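Local coordinates for odorant-binding protein 1F (Rattus norvegicus, PDB 3FIQ) that binds a wide variety of chemical odorants as a secreted lipocalin of the nasal epithelium, at residues Ser10-Asp15 / Met42-Glu47; Thr18-Ala23 / Glu122-Ala127; Arg36-His41 / Val150-Cys155; Asn86-Leu91 / Phe100-Val105; Asn113-Ala118 / Tyr139-Glu144. All coordinates share one frame; numbering follows the deposited sequence.

Interaction 1: Ser10-Asp15 / Met42-Glu47. With EDO (1,2-ethanediol), chain D.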
# COMPACT_ATOMS: atom_id res chain seq x y z
N SER A 10 -7.19 16.86 -0.80
CA SER A 10 -7.99 16.80 -2.01
C SER A 10 -7.53 15.65 -2.89
O SER A 10 -8.37 14.99 -3.55
CB SER A 10 -7.80 18.10 -2.81
OG SER A 10 -8.43 19.18 -2.14
N GLU A 11 -6.23 15.38 -2.94
CA GLU A 11 -5.71 14.27 -3.75
C GLU A 11 -6.12 12.91 -3.22
O GLU A 11 -6.55 12.00 -3.97
CB GLU A 11 -4.20 14.32 -3.87
CG GLU A 11 -3.70 15.43 -4.82
CD GLU A 11 -2.24 15.73 -4.73
OE1 GLU A 11 -1.61 15.51 -3.69
OE2 GLU A 11 -1.69 16.25 -5.71
N VAL A 12 -6.03 12.77 -1.91
CA VAL A 12 -6.21 11.42 -1.37
C VAL A 12 -7.58 11.06 -0.79
O VAL A 12 -7.90 9.88 -0.78
CB VAL A 12 -5.13 11.06 -0.36
CG1 VAL A 12 -3.77 11.28 -0.88
CG2 VAL A 12 -5.32 11.82 0.79
N ASN A 13 -8.40 11.99 -0.36
CA ASN A 13 -9.56 11.66 0.40
C ASN A 13 -10.59 10.95 -0.46
O ASN A 13 -10.99 11.43 -1.50
CB ASN A 13 -10.15 12.91 1.05
CG ASN A 13 -9.34 13.35 2.24
OD1 ASN A 13 -8.28 12.85 2.50
ND2 ASN A 13 -9.81 14.37 2.89
N GLY A 14 -11.01 9.77 -0.05
CA GLY A 14 -12.00 9.03 -0.81
C GLY A 14 -11.71 7.55 -0.80
O GLY A 14 -10.80 7.12 -0.08
N ASP A 15 -12.44 6.81 -1.63
CA ASP A 15 -12.26 5.37 -1.71
C ASP A 15 -11.07 5.05 -2.61
O ASP A 15 -10.84 5.70 -3.62
CB ASP A 15 -13.51 4.77 -2.31
CG ASP A 15 -14.73 4.81 -1.40
OD1 ASP A 15 -14.65 4.98 -0.18
OD2 ASP A 15 -15.84 4.59 -1.96
N MET A 42 -9.03 6.29 2.17
CA MET A 42 -8.01 7.14 2.79
C MET A 42 -8.58 8.46 3.14
O MET A 42 -9.46 9.03 2.42
CB MET A 42 -6.83 7.31 1.85
CG MET A 42 -6.10 6.04 1.55
SD MET A 42 -4.40 6.20 0.92
CE MET A 42 -4.71 6.75 -0.73
N GLU A 43 -8.10 9.03 4.26
CA GLU A 43 -8.56 10.34 4.63
C GLU A 43 -7.50 11.09 5.41
O GLU A 43 -6.98 10.56 6.37
CB GLU A 43 -9.82 10.24 5.47
CG GLU A 43 -10.37 11.53 5.95
CD GLU A 43 -11.43 11.33 7.04
OE1 GLU A 43 -11.68 10.18 7.48
OE2 GLU A 43 -11.96 12.34 7.49
N CYS A 44 -7.15 12.31 5.01
CA CYS A 44 -6.35 13.14 5.88
C CYS A 44 -6.88 14.55 5.95
O CYS A 44 -7.78 14.91 5.17
CB CYS A 44 -4.88 13.16 5.50
SG CYS A 44 -4.54 13.47 3.68
N GLY A 45 -6.30 15.35 6.85
CA GLY A 45 -6.72 16.72 7.06
C GLY A 45 -5.61 17.66 6.74
O GLY A 45 -4.70 17.32 6.01
N ASP A 46 -5.70 18.86 7.25
CA ASP A 46 -4.67 19.86 7.11
C ASP A 46 -3.29 19.24 6.88
O ASP A 46 -2.77 18.44 7.75
CB ASP A 46 -4.67 20.71 8.38
CG ASP A 46 -6.06 21.28 8.71
OD1 ASP A 46 -6.55 22.12 7.91
OD2 ASP A 46 -6.65 20.90 9.76
N GLU A 47 -2.73 19.59 5.72
CA GLU A 47 -1.38 19.25 5.35
C GLU A 47 -1.18 17.74 5.22
O GLU A 47 -0.07 17.29 5.00
CB GLU A 47 -0.37 19.79 6.38
CG GLU A 47 -0.49 21.29 6.74
CD GLU A 47 -0.47 22.16 5.51
OE1 GLU A 47 0.44 21.97 4.66
OE2 GLU A 47 -1.39 23.01 5.38
C1 EDO D . -8.42 15.96 -6.69
O1 EDO D . -8.93 14.66 -6.35
C2 EDO D . -7.32 15.86 -7.72
O2 EDO D . -6.55 14.65 -7.63
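Asn13 grips the backbone of Cys44 at two points with its side-chain amide. OD1 accepts from Cys44 N at 2.8 Å, the donor tilted 27° from the carbonyl plane, while ND2 gives a hydrogen to Cys44 O at 3.1 Å, with that oxygen lying in the amide plane. CG stands anti to the carbonyl carbon (chi1 -76°), which brings CG toward strand 38-44, and the pair of hydrogen bonds fixes the rotation of the amide. Asn13 is also where the chain leaves helix 9-12 to enter the first strand of the lipocalin barrel through Gly14, Asp15 and Trp16, the family's GxW signature. Gly14 and Met42 form an antiparallel hydrogen-bonded pair, Gly14 N to Met42 O and Met42 N to Gly14 O both 3.0 Å. The side chains of Val12 and Met42 also meet: the Met42 chain bends at its end (chi3 -74°), bringing CE within 4.3 Å of Val12 CB. Cys44 is disulfide-bonded to Cys48, and an ethanediol hydroxyl O1 donates to Ser10 O at 2.9 Å.

Interaction 2: Thr18-Ala23 / Glu122-Ala127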
# COMPACT_ATOMS: atom_id res chain seq x y z
N THR A 18 -6.66 -1.69 -3.67
CA THR A 18 -5.32 -2.17 -3.96
C THR A 18 -5.35 -2.95 -5.24
O THR A 18 -6.06 -3.97 -5.36
CB THR A 18 -4.82 -3.06 -2.86
OG1 THR A 18 -4.82 -2.36 -1.62
CG2 THR A 18 -3.37 -3.52 -3.15
N LEU A 19 -4.48 -2.55 -6.17
CA LEU A 19 -4.32 -3.27 -7.43
C LEU A 19 -3.23 -4.31 -7.41
O LEU A 19 -3.46 -5.46 -7.80
CB LEU A 19 -4.07 -2.29 -8.57
CG LEU A 19 -5.13 -1.21 -8.81
CD1 LEU A 19 -4.85 -0.45 -10.11
CD2 LEU A 19 -6.48 -1.83 -8.91
N TYR A 20 -2.02 -3.94 -6.93
CA TYR A 20 -0.90 -4.83 -6.89
C TYR A 20 -0.13 -4.58 -5.62
O TYR A 20 -0.08 -3.46 -5.13
CB TYR A 20 0.07 -4.58 -8.06
CG TYR A 20 -0.48 -4.93 -9.43
CD1 TYR A 20 -0.32 -6.22 -9.94
CD2 TYR A 20 -1.16 -4.00 -10.18
CE1 TYR A 20 -0.89 -6.54 -11.18
CE2 TYR A 20 -1.75 -4.34 -11.38
CZ TYR A 20 -1.55 -5.57 -11.90
OH TYR A 20 -2.14 -5.86 -13.12
N ILE A 21 0.51 -5.64 -5.10
CA ILE A 21 1.52 -5.46 -4.06
C ILE A 21 2.72 -6.30 -4.43
O ILE A 21 2.57 -7.44 -4.78
CB ILE A 21 1.01 -5.94 -2.67
CG1 ILE A 21 -0.33 -5.37 -2.31
CG2 ILE A 21 2.01 -5.63 -1.60
CD1 ILE A 21 -0.92 -5.92 -1.01
N VAL A 22 3.94 -5.76 -4.29
CA VAL A 22 5.11 -6.58 -4.50
C VAL A 22 6.04 -6.40 -3.30
O VAL A 22 6.12 -5.31 -2.74
CB VAL A 22 5.77 -6.27 -5.78
CG1 VAL A 22 6.30 -4.93 -5.81
CG2 VAL A 22 6.87 -7.33 -6.12
N ALA A 23 6.69 -7.45 -2.83
CA ALA A 23 7.50 -7.33 -1.62
C ALA A 23 8.67 -8.31 -1.69
O ALA A 23 8.59 -9.26 -2.44
CB ALA A 23 6.70 -7.59 -0.37
N GLU A 122 -9.68 -0.06 -11.84
CA GLU A 122 -9.41 -1.47 -11.61
C GLU A 122 -8.09 -1.92 -12.22
O GLU A 122 -7.59 -2.99 -11.87
CB GLU A 122 -10.55 -2.37 -12.13
CG GLU A 122 -10.63 -2.57 -13.61
CD GLU A 122 -11.45 -3.81 -13.96
OE1 GLU A 122 -12.18 -4.31 -13.06
OE2 GLU A 122 -11.35 -4.28 -15.12
N ASP A 123 -7.53 -1.17 -13.15
CA ASP A 123 -6.31 -1.63 -13.86
C ASP A 123 -5.21 -0.60 -13.96
O ASP A 123 -5.48 0.58 -14.04
CB ASP A 123 -6.64 -2.08 -15.30
CG ASP A 123 -7.55 -1.08 -16.07
OD1 ASP A 123 -7.11 0.03 -16.48
OD2 ASP A 123 -8.72 -1.47 -16.32
N LEU A 124 -3.96 -1.06 -14.02
CA LEU A 124 -2.86 -0.30 -14.58
C LEU A 124 -2.82 -0.46 -16.09
O LEU A 124 -3.15 -1.53 -16.65
CB LEU A 124 -1.51 -0.78 -14.02
CG LEU A 124 -1.32 -0.53 -12.52
CD1 LEU A 124 0.10 -1.03 -12.11
CD2 LEU A 124 -1.51 0.96 -12.18
N ASN A 125 -2.32 0.57 -16.77
CA ASN A 125 -2.01 0.43 -18.18
C ASN A 125 -0.61 -0.22 -18.36
O ASN A 125 0.12 -0.47 -17.41
CB ASN A 125 -2.23 1.78 -18.91
CG ASN A 125 -1.23 2.85 -18.49
OD1 ASN A 125 -0.05 2.60 -18.34
ND2 ASN A 125 -1.72 4.08 -18.34
N LYS A 126 -0.24 -0.49 -19.62
CA LYS A 126 0.97 -1.24 -19.84
C LYS A 126 2.18 -0.44 -19.39
O LYS A 126 3.11 -0.98 -18.81
CB LYS A 126 1.10 -1.66 -21.35
CG LYS A 126 2.40 -2.41 -21.62
CD LYS A 126 2.52 -2.92 -23.09
CE LYS A 126 2.35 -1.81 -24.12
NZ LYS A 126 3.39 -0.75 -23.97
N ALA A 127 2.19 0.85 -19.67
CA ALA A 127 3.25 1.71 -19.24
C ALA A 127 3.43 1.73 -17.70
O ALA A 127 4.56 1.73 -17.18
CB ALA A 127 3.00 3.11 -19.76
O HOH W 1 -4.01 -4.03 -14.05
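Leu19 and Tyr20 of strand 14-23, in the wall of the lipocalin beta barrel, meet Leu124 in the connection that leads into helix 126-138, the helix packed against the outside of the barrel. Although they are consecutive, both side chains set out toward the connection. Leu19 makes this possible with a psi of -49°, a local break from extended strand geometry.

The apolar contacts centre on Leu124. Its CD1 approaches Tyr20 CD2 at 3.8 Å, the two side chains crossing obliquely, and its CD2 lies 4.2 Å from Leu19 CD1. The two methyl branches of Leu124 thus serve different neighbours.

Leu19 also packs on main-chain atoms. CD2 reaches Glu122 O at 3.4 Å, and CD1 sits 3.9 Å from Asp123 C, so the two branches touch successive residues of the connection. Beyond the segments, the Tyr20 ring stacks with His148.

Polar links are indirect or local. Asn125 is the N-cap of helix 126-138, its OD1 accepting a hydrogen bond from Gln128 N. No hydrogen bond joins the segments directly; a water in the plane of the Tyr20 ring bridges them, 2.8 Å from Tyr20 OH and accepting from Leu124 N at 3.0 Å.

Interaction 3: Arg36-His41 / Val150-Cys155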
# COMPACT_ATOMS: atom_id res chain seq x y z
N ARG A 36 -0.96 -8.15 3.20
CA ARG A 36 -1.82 -8.24 1.99
C ARG A 36 -3.07 -7.41 2.24
O ARG A 36 -4.15 -7.93 2.54
CB ARG A 36 -2.19 -9.65 1.66
CG ARG A 36 -2.88 -9.84 0.33
CD ARG A 36 -3.22 -11.25 0.08
NE ARG A 36 -3.90 -11.45 -1.23
CZ ARG A 36 -3.27 -11.72 -2.39
NH1 ARG A 36 -1.94 -11.84 -2.47
NH2 ARG A 36 -4.02 -11.99 -3.49
N ALA A 37 -2.90 -6.10 2.06
CA ALA A 37 -3.93 -5.14 2.43
C ALA A 37 -4.72 -4.72 1.23
O ALA A 37 -4.14 -4.21 0.23
CB ALA A 37 -3.27 -3.91 2.96
N TYR A 38 -6.03 -4.95 1.34
CA TYR A 38 -7.00 -4.56 0.28
C TYR A 38 -7.56 -3.18 0.71
O TYR A 38 -8.42 -3.09 1.59
CB TYR A 38 -8.12 -5.54 0.18
CG TYR A 38 -7.76 -6.92 -0.33
CD1 TYR A 38 -7.21 -7.90 0.52
CD2 TYR A 38 -7.94 -7.26 -1.68
CE1 TYR A 38 -6.87 -9.19 -0.01
CE2 TYR A 38 -7.63 -8.50 -2.18
CZ TYR A 38 -7.08 -9.46 -1.33
OH TYR A 38 -6.78 -10.72 -1.80
N PHE A 39 -7.00 -2.11 0.13
CA PHE A 39 -7.43 -0.76 0.56
C PHE A 39 -8.91 -0.62 0.35
O PHE A 39 -9.50 -1.20 -0.56
CB PHE A 39 -6.68 0.31 -0.25
CG PHE A 39 -5.32 0.71 0.36
CD1 PHE A 39 -4.53 -0.18 1.06
CD2 PHE A 39 -4.82 1.97 0.17
CE1 PHE A 39 -3.28 0.21 1.62
CE2 PHE A 39 -3.58 2.33 0.71
CZ PHE A 39 -2.81 1.46 1.40
N GLN A 40 -9.49 0.21 1.21
CA GLN A 40 -10.85 0.69 1.05
C GLN A 40 -10.97 2.20 0.98
O GLN A 40 -11.78 2.73 0.21
CB GLN A 40 -11.69 0.11 2.20
CG GLN A 40 -13.18 0.46 2.09
CD GLN A 40 -13.98 -0.26 3.13
OE1 GLN A 40 -14.27 0.28 4.22
NE2 GLN A 40 -14.32 -1.49 2.83
N HIS A 41 -10.24 2.93 1.84
CA HIS A 41 -10.46 4.37 1.95
C HIS A 41 -9.27 5.03 2.56
O HIS A 41 -8.57 4.42 3.37
CB HIS A 41 -11.69 4.61 2.87
CG HIS A 41 -12.27 6.00 2.84
ND1 HIS A 41 -11.83 6.99 3.69
CD2 HIS A 41 -13.21 6.58 2.03
CE1 HIS A 41 -12.49 8.12 3.41
NE2 HIS A 41 -13.35 7.89 2.45
N VAL A 150 -6.80 -7.62 -7.57
CA VAL A 150 -8.13 -7.34 -8.07
C VAL A 150 -9.07 -8.54 -8.08
O VAL A 150 -10.23 -8.43 -7.63
CB VAL A 150 -8.05 -6.66 -9.43
CG1 VAL A 150 -9.44 -6.55 -10.06
CG2 VAL A 150 -7.38 -5.31 -9.28
N PRO A 151 -8.59 -9.71 -8.54
CA PRO A 151 -9.54 -10.83 -8.64
C PRO A 151 -10.07 -11.39 -7.35
O PRO A 151 -11.12 -12.02 -7.33
CB PRO A 151 -8.71 -11.91 -9.32
CG PRO A 151 -7.63 -11.17 -10.03
CD PRO A 151 -7.28 -10.07 -9.12
N THR A 152 -9.40 -11.11 -6.26
CA THR A 152 -9.85 -11.53 -4.92
C THR A 152 -10.34 -10.38 -4.04
O THR A 152 -10.55 -10.55 -2.84
CB THR A 152 -8.75 -12.28 -4.17
OG1 THR A 152 -7.56 -11.53 -4.06
CG2 THR A 152 -8.38 -13.56 -4.90
N ASP A 153 -10.52 -9.19 -4.62
CA ASP A 153 -10.97 -8.04 -3.85
C ASP A 153 -12.47 -8.05 -3.81
O ASP A 153 -13.18 -7.66 -4.78
CB ASP A 153 -10.47 -6.77 -4.52
CG ASP A 153 -10.87 -5.50 -3.73
OD1 ASP A 153 -11.70 -5.62 -2.83
OD2 ASP A 153 -10.42 -4.41 -4.08
N THR A 154 -12.98 -8.59 -2.72
CA THR A 154 -14.39 -8.69 -2.53
C THR A 154 -14.94 -7.92 -1.36
O THR A 154 -16.14 -8.05 -1.08
CB THR A 154 -14.77 -10.16 -2.29
OG1 THR A 154 -14.03 -10.67 -1.13
CG2 THR A 154 -14.39 -11.00 -3.50
N CYS A 155 -14.12 -7.16 -0.63
CA CYS A 155 -14.58 -6.50 0.58
C CYS A 155 -15.10 -5.06 0.42
O CYS A 155 -15.49 -4.44 1.44
CB CYS A 155 -13.49 -6.47 1.60
SG CYS A 155 -12.96 -8.15 2.07
O HOH W 2 -8.61 -3.26 -2.27
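Tyr38 and Asp153 mark the nearest approach of the two backbones, their CA atoms 6.7 Å apart, and the touching parts run at 43° to each other. Side chains therefore span the gap.

The phenol of Tyr38 does most of this. Its OH and Thr152 OG1 form a short hydrogen bond of 2.5 Å, OG1 lying at the ring edge and in its plane. Along the ring, CD2 comes 3.8 Å from Asp153 CB, the two side chains sliding past each other in opposite directions with ring and carboxylate planes 59° apart. The Arg36 chain is extended out to NE, and its NH2 adds a weak bond to Tyr38 OH at 3.5 Å; its NH1 is held by Val29 O and Gln147 OE1. A water donates to both Phe39 O and Asp153 OD2, each at 2.8 Å, tying the carboxylate to the strand. Gln40 has its polar partner in Asn156.

Gln40 and His41 form a classic beta bulge opposite Ile54, so strand 38-44 is irregular beside strand 50-59. The C-terminal segment crosses the outside of these strands after strand 147-148, and a disulfide from Cys155 to Cys63 fastens it to strand 62-72.

Interaction 4: Asn86-Leu91 / Phe100-Val105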
# COMPACT_ATOMS: atom_id res chain seq x y z
N ASN A 86 5.92 0.52 10.51
CA ASN A 86 5.91 0.81 9.09
C ASN A 86 6.37 2.24 8.87
O ASN A 86 5.97 3.14 9.59
CB ASN A 86 4.49 0.61 8.51
CG ASN A 86 4.02 -0.79 8.75
OD1 ASN A 86 4.28 -1.69 7.97
ND2 ASN A 86 3.32 -0.98 9.90
N TYR A 87 7.09 2.39 7.80
CA TYR A 87 7.61 3.62 7.27
C TYR A 87 7.23 3.68 5.77
O TYR A 87 7.78 2.94 4.95
CB TYR A 87 9.11 3.65 7.41
CG TYR A 87 9.64 3.34 8.76
CD1 TYR A 87 9.93 2.04 9.12
CD2 TYR A 87 9.93 4.34 9.64
CE1 TYR A 87 10.43 1.75 10.36
CE2 TYR A 87 10.41 4.08 10.93
CZ TYR A 87 10.67 2.77 11.27
OH TYR A 87 11.17 2.45 12.48
N PHE A 88 6.26 4.54 5.43
CA PHE A 88 5.78 4.57 4.07
C PHE A 88 5.77 5.93 3.44
O PHE A 88 5.69 6.95 4.11
CB PHE A 88 4.43 3.85 3.95
CG PHE A 88 3.25 4.51 4.60
CD1 PHE A 88 2.85 4.19 5.90
CD2 PHE A 88 2.49 5.40 3.85
CE1 PHE A 88 1.73 4.78 6.44
CE2 PHE A 88 1.36 5.98 4.40
CZ PHE A 88 0.96 5.65 5.65
N HIS A 89 5.92 5.97 2.12
CA HIS A 89 5.91 7.25 1.42
C HIS A 89 5.44 7.05 -0.02
O HIS A 89 5.31 5.92 -0.49
CB HIS A 89 7.30 7.96 1.51
CG HIS A 89 8.42 7.30 0.75
ND1 HIS A 89 9.05 6.15 1.16
CD2 HIS A 89 9.06 7.67 -0.38
CE1 HIS A 89 10.01 5.83 0.31
NE2 HIS A 89 10.02 6.73 -0.64
N VAL A 90 5.21 8.15 -0.74
CA VAL A 90 4.66 8.08 -2.09
C VAL A 90 5.77 8.09 -3.13
O VAL A 90 6.64 8.94 -3.07
CB VAL A 90 3.75 9.29 -2.29
CG1 VAL A 90 3.22 9.32 -3.76
CG2 VAL A 90 2.57 9.22 -1.30
N LEU A 91 5.83 7.11 -3.98
CA LEU A 91 6.83 7.05 -5.01
C LEU A 91 6.32 7.63 -6.29
O LEU A 91 7.07 8.18 -7.11
CB LEU A 91 7.21 5.61 -5.36
CG LEU A 91 7.79 4.70 -4.38
CD1 LEU A 91 8.01 3.30 -4.99
CD2 LEU A 91 9.10 5.28 -3.88
N PHE A 100 2.90 3.45 -3.43
CA PHE A 100 3.49 3.64 -2.13
C PHE A 100 4.65 2.68 -1.96
O PHE A 100 4.63 1.57 -2.40
CB PHE A 100 2.50 3.26 -1.01
CG PHE A 100 1.38 4.26 -0.81
CD1 PHE A 100 1.59 5.41 -0.13
CD2 PHE A 100 0.08 3.96 -1.24
CE1 PHE A 100 0.54 6.30 0.11
CE2 PHE A 100 -0.96 4.87 -1.00
CZ PHE A 100 -0.69 6.05 -0.31
N HIS A 101 5.69 3.14 -1.27
CA HIS A 101 6.75 2.30 -0.81
C HIS A 101 6.60 2.21 0.70
O HIS A 101 6.32 3.21 1.38
CB HIS A 101 8.10 2.92 -1.09
CG HIS A 101 9.23 2.08 -0.65
ND1 HIS A 101 9.98 2.38 0.48
CD2 HIS A 101 9.79 0.98 -1.18
CE1 HIS A 101 10.92 1.47 0.63
NE2 HIS A 101 10.82 0.61 -0.36
N ASN A 102 6.64 0.99 1.24
CA ASN A 102 6.58 0.75 2.67
C ASN A 102 7.73 -0.17 3.10
O ASN A 102 8.11 -1.09 2.40
CB ASN A 102 5.26 0.12 3.10
CG ASN A 102 5.15 -0.07 4.62
OD1 ASN A 102 4.76 -1.20 5.11
ND2 ASN A 102 5.43 0.92 5.35
N VAL A 103 8.35 0.15 4.24
CA VAL A 103 9.26 -0.72 4.92
C VAL A 103 8.53 -1.13 6.20
O VAL A 103 8.13 -0.29 7.05
CB VAL A 103 10.59 -0.03 5.30
CG1 VAL A 103 11.44 -1.04 6.03
CG2 VAL A 103 11.23 0.44 3.98
N ASN A 104 8.31 -2.41 6.33
CA ASN A 104 7.74 -3.04 7.56
C ASN A 104 8.79 -3.76 8.30
O ASN A 104 9.56 -4.57 7.73
CB ASN A 104 6.64 -3.98 7.17
CG ASN A 104 6.10 -4.81 8.30
OD1 ASN A 104 6.54 -5.93 8.51
ND2 ASN A 104 5.15 -4.26 9.09
N VAL A 105 8.89 -3.45 9.61
CA VAL A 105 9.76 -4.21 10.51
C VAL A 105 8.91 -4.93 11.48
O VAL A 105 8.22 -4.33 12.30
CB VAL A 105 10.74 -3.29 11.23
CG1 VAL A 105 11.65 -4.08 12.12
CG2 VAL A 105 11.51 -2.42 10.20
O HOH W 3 9.51 3.80 2.91
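Phe88 turns its ring edge toward the face of Phe100 in an offset edge-to-face pair, centroids 6.0 Å apart and planes at 81°. Asn102 ND2 lies at the edge of the Phe88 ring, while Val90 CG2 approaches Phe100 CE1 at 3.8 Å. His89 and His101, on the other face of the sheet, meet rim to rim at 65°, His89 CE1 being 3.5 Å from His101 ND1. Val105 CG2 sits at the Tyr87 ring edge.

These residues belong to the antiparallel hairpin of strands 85-93 and 97-105 in the lipocalin barrel. Within it Tyr87 with Val103 and His89 with His101 are hydrogen-bonded pairs.

Asn86 OD1 accepts from Asn104 ND2 at 2.9 Å, the donor above the carbonyl plane, and its ND2 serves Tyr82 O and Thr80 O. An alanine here would probably leave Asn104 ND2 without this acceptor and those two carbonyls without this donor.

A water donates to Tyr87 O at 2.8 Å and also bonds His89 ND1 at 3.0 Å, in that ring's plane, and His101 ND1 at 2.9 Å. With one hydrogen spent on the carbonyl, it has one left for two ring nitrogens, and at least one ND1 is therefore likely to be protonated.

Interaction 5: Asn113-Ala118 / Tyr139-Glu144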
# COMPACT_ATOMS: atom_id res chain seq x y z
N ASN A 113 10.50 -4.94 2.47
CA ASN A 113 10.31 -3.82 1.54
C ASN A 113 9.15 -4.10 0.62
O ASN A 113 9.12 -5.13 -0.02
CB ASN A 113 11.61 -3.56 0.77
CG ASN A 113 12.58 -2.70 1.60
OD1 ASN A 113 12.61 -1.49 1.46
ND2 ASN A 113 13.29 -3.31 2.51
N VAL A 114 8.24 -3.14 0.46
CA VAL A 114 6.97 -3.32 -0.22
C VAL A 114 6.69 -2.15 -1.16
O VAL A 114 6.97 -1.00 -0.84
CB VAL A 114 5.83 -3.36 0.81
CG1 VAL A 114 4.48 -3.66 0.12
CG2 VAL A 114 6.08 -4.38 1.93
N ILE A 115 6.18 -2.43 -2.34
CA ILE A 115 5.56 -1.45 -3.19
C ILE A 115 4.10 -1.87 -3.30
O ILE A 115 3.80 -3.00 -3.62
CB ILE A 115 6.22 -1.24 -4.55
CG1 ILE A 115 7.64 -0.79 -4.30
CG2 ILE A 115 5.37 -0.20 -5.39
CD1 ILE A 115 8.47 -0.78 -5.68
N LEU A 116 3.20 -0.96 -2.93
CA LEU A 116 1.77 -1.20 -3.03
C LEU A 116 1.15 -0.19 -3.98
O LEU A 116 1.41 1.02 -3.89
CB LEU A 116 1.12 -1.05 -1.61
CG LEU A 116 -0.39 -1.30 -1.61
CD1 LEU A 116 -0.79 -1.92 -0.30
CD2 LEU A 116 -1.16 -0.06 -1.73
N VAL A 117 0.36 -0.66 -4.95
CA VAL A 117 -0.31 0.21 -5.89
C VAL A 117 -1.76 0.37 -5.53
O VAL A 117 -2.53 -0.62 -5.52
CB VAL A 117 -0.21 -0.44 -7.31
CG1 VAL A 117 -0.93 0.41 -8.34
CG2 VAL A 117 1.23 -0.63 -7.75
N ALA A 118 -2.14 1.59 -5.18
CA ALA A 118 -3.52 1.93 -4.80
C ALA A 118 -4.17 2.64 -5.99
O ALA A 118 -3.52 3.39 -6.69
CB ALA A 118 -3.54 2.85 -3.61
N TYR A 139 14.28 -0.82 -6.12
CA TYR A 139 14.12 -0.98 -4.67
C TYR A 139 14.52 -2.41 -4.21
O TYR A 139 14.29 -2.81 -3.07
CB TYR A 139 12.68 -0.46 -4.21
CG TYR A 139 12.52 1.06 -4.22
CD1 TYR A 139 12.21 1.75 -5.36
CD2 TYR A 139 12.85 1.83 -3.09
CE1 TYR A 139 12.19 3.17 -5.40
CE2 TYR A 139 12.78 3.23 -3.12
CZ TYR A 139 12.48 3.88 -4.27
OH TYR A 139 12.47 5.28 -4.29
N ASN A 140 15.20 -3.17 -5.06
CA ASN A 140 15.68 -4.48 -4.68
C ASN A 140 14.54 -5.44 -4.25
O ASN A 140 14.68 -6.24 -3.32
CB ASN A 140 16.77 -4.33 -3.61
CG ASN A 140 17.60 -5.59 -3.40
OD1 ASN A 140 17.97 -6.30 -4.36
ND2 ASN A 140 17.95 -5.85 -2.13
N ILE A 141 13.41 -5.37 -4.96
CA ILE A 141 12.25 -6.19 -4.70
C ILE A 141 12.00 -7.08 -5.92
O ILE A 141 11.97 -6.57 -7.04
CB ILE A 141 10.99 -5.33 -4.47
CG1 ILE A 141 11.09 -4.51 -3.18
CG2 ILE A 141 9.78 -6.25 -4.44
CD1 ILE A 141 10.07 -3.36 -3.09
N PRO A 142 11.97 -8.42 -5.74
CA PRO A 142 11.80 -9.34 -6.86
C PRO A 142 10.46 -9.21 -7.53
O PRO A 142 9.43 -9.34 -6.87
CB PRO A 142 12.00 -10.74 -6.21
CG PRO A 142 12.69 -10.49 -4.94
CD PRO A 142 12.11 -9.18 -4.49
N ASN A 143 10.42 -8.97 -8.84
CA ASN A 143 9.12 -8.86 -9.53
C ASN A 143 8.33 -10.13 -9.57
O ASN A 143 7.10 -10.10 -9.76
CB ASN A 143 9.34 -8.34 -10.97
CG ASN A 143 9.44 -6.86 -11.01
OD1 ASN A 143 8.55 -6.15 -10.51
ND2 ASN A 143 10.53 -6.36 -11.57
N GLU A 144 9.00 -11.28 -9.37
CA GLU A 144 8.25 -12.52 -9.43
C GLU A 144 7.42 -12.70 -8.18
O GLU A 144 6.61 -13.60 -8.12
CB GLU A 144 9.16 -13.73 -9.60
CG GLU A 144 10.08 -13.91 -8.49
CD GLU A 144 11.46 -13.30 -8.69
OE1 GLU A 144 11.63 -12.26 -9.47
OE2 GLU A 144 12.38 -13.90 -8.02
O HOH W 4 13.28 -1.01 -1.03
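Ile141 meets Asn113 and Ile115 just beyond a Schellman motif, in which Asn140, with positive phi, ends helix 126-138. The turn brings the chain back toward strand 111-119 of the lipocalin barrel, and this side chain points to the strand. Its CG1 is anti to the carbonyl carbon (chi1 -67°) and the chain continues extended (chi2 164°), which carries CD1 to the strand. There CD1 lies 3.7 Å from Ile115 CG1, the two isoleucines crossing at a slant, and equally 3.7 Å from Asn113 O. CG1 packs on Asn113 CB at 4.1 Å. Val22 of the adjacent strand 14-23 also touches Ile141, and Leu132 of the helix touches Ile115. An alanine in place of Ile141 would probably open a gap beside Ile115 and the Asn113 carbonyl, since the atoms that reach them lie beyond CB.

Polar contact is carried by water: one molecule donates to both Asn113 OD1, at 2.6 Å, and Tyr139 O, at 2.9 Å.

How the interactions relate
All five contacts reach the same curled sheet. Interactions 1 and 3 share strand 38-44, and interactions 1 and 2 share strand 14-23. Interactions 4 and 5, with centres about 10 Å apart, are joined by backbone bonds between strands 97-105 and 111-119; interactions 2 and 5, about 11 Å apart, join in the same way through strand 14-23, and both lie next to helix 126-138. Side chains of several contacts converge: Phe100 CZ lies 3.9 Å from Met42 SD, Phe100 CE2 is 4.0 Å from Phe39 CE2, and Phe39 CE1 is 3.8 Å from Leu116 CD1. This apolar cluster is consistent with the lining of a lipocalin calyx, where odorants would probably bind.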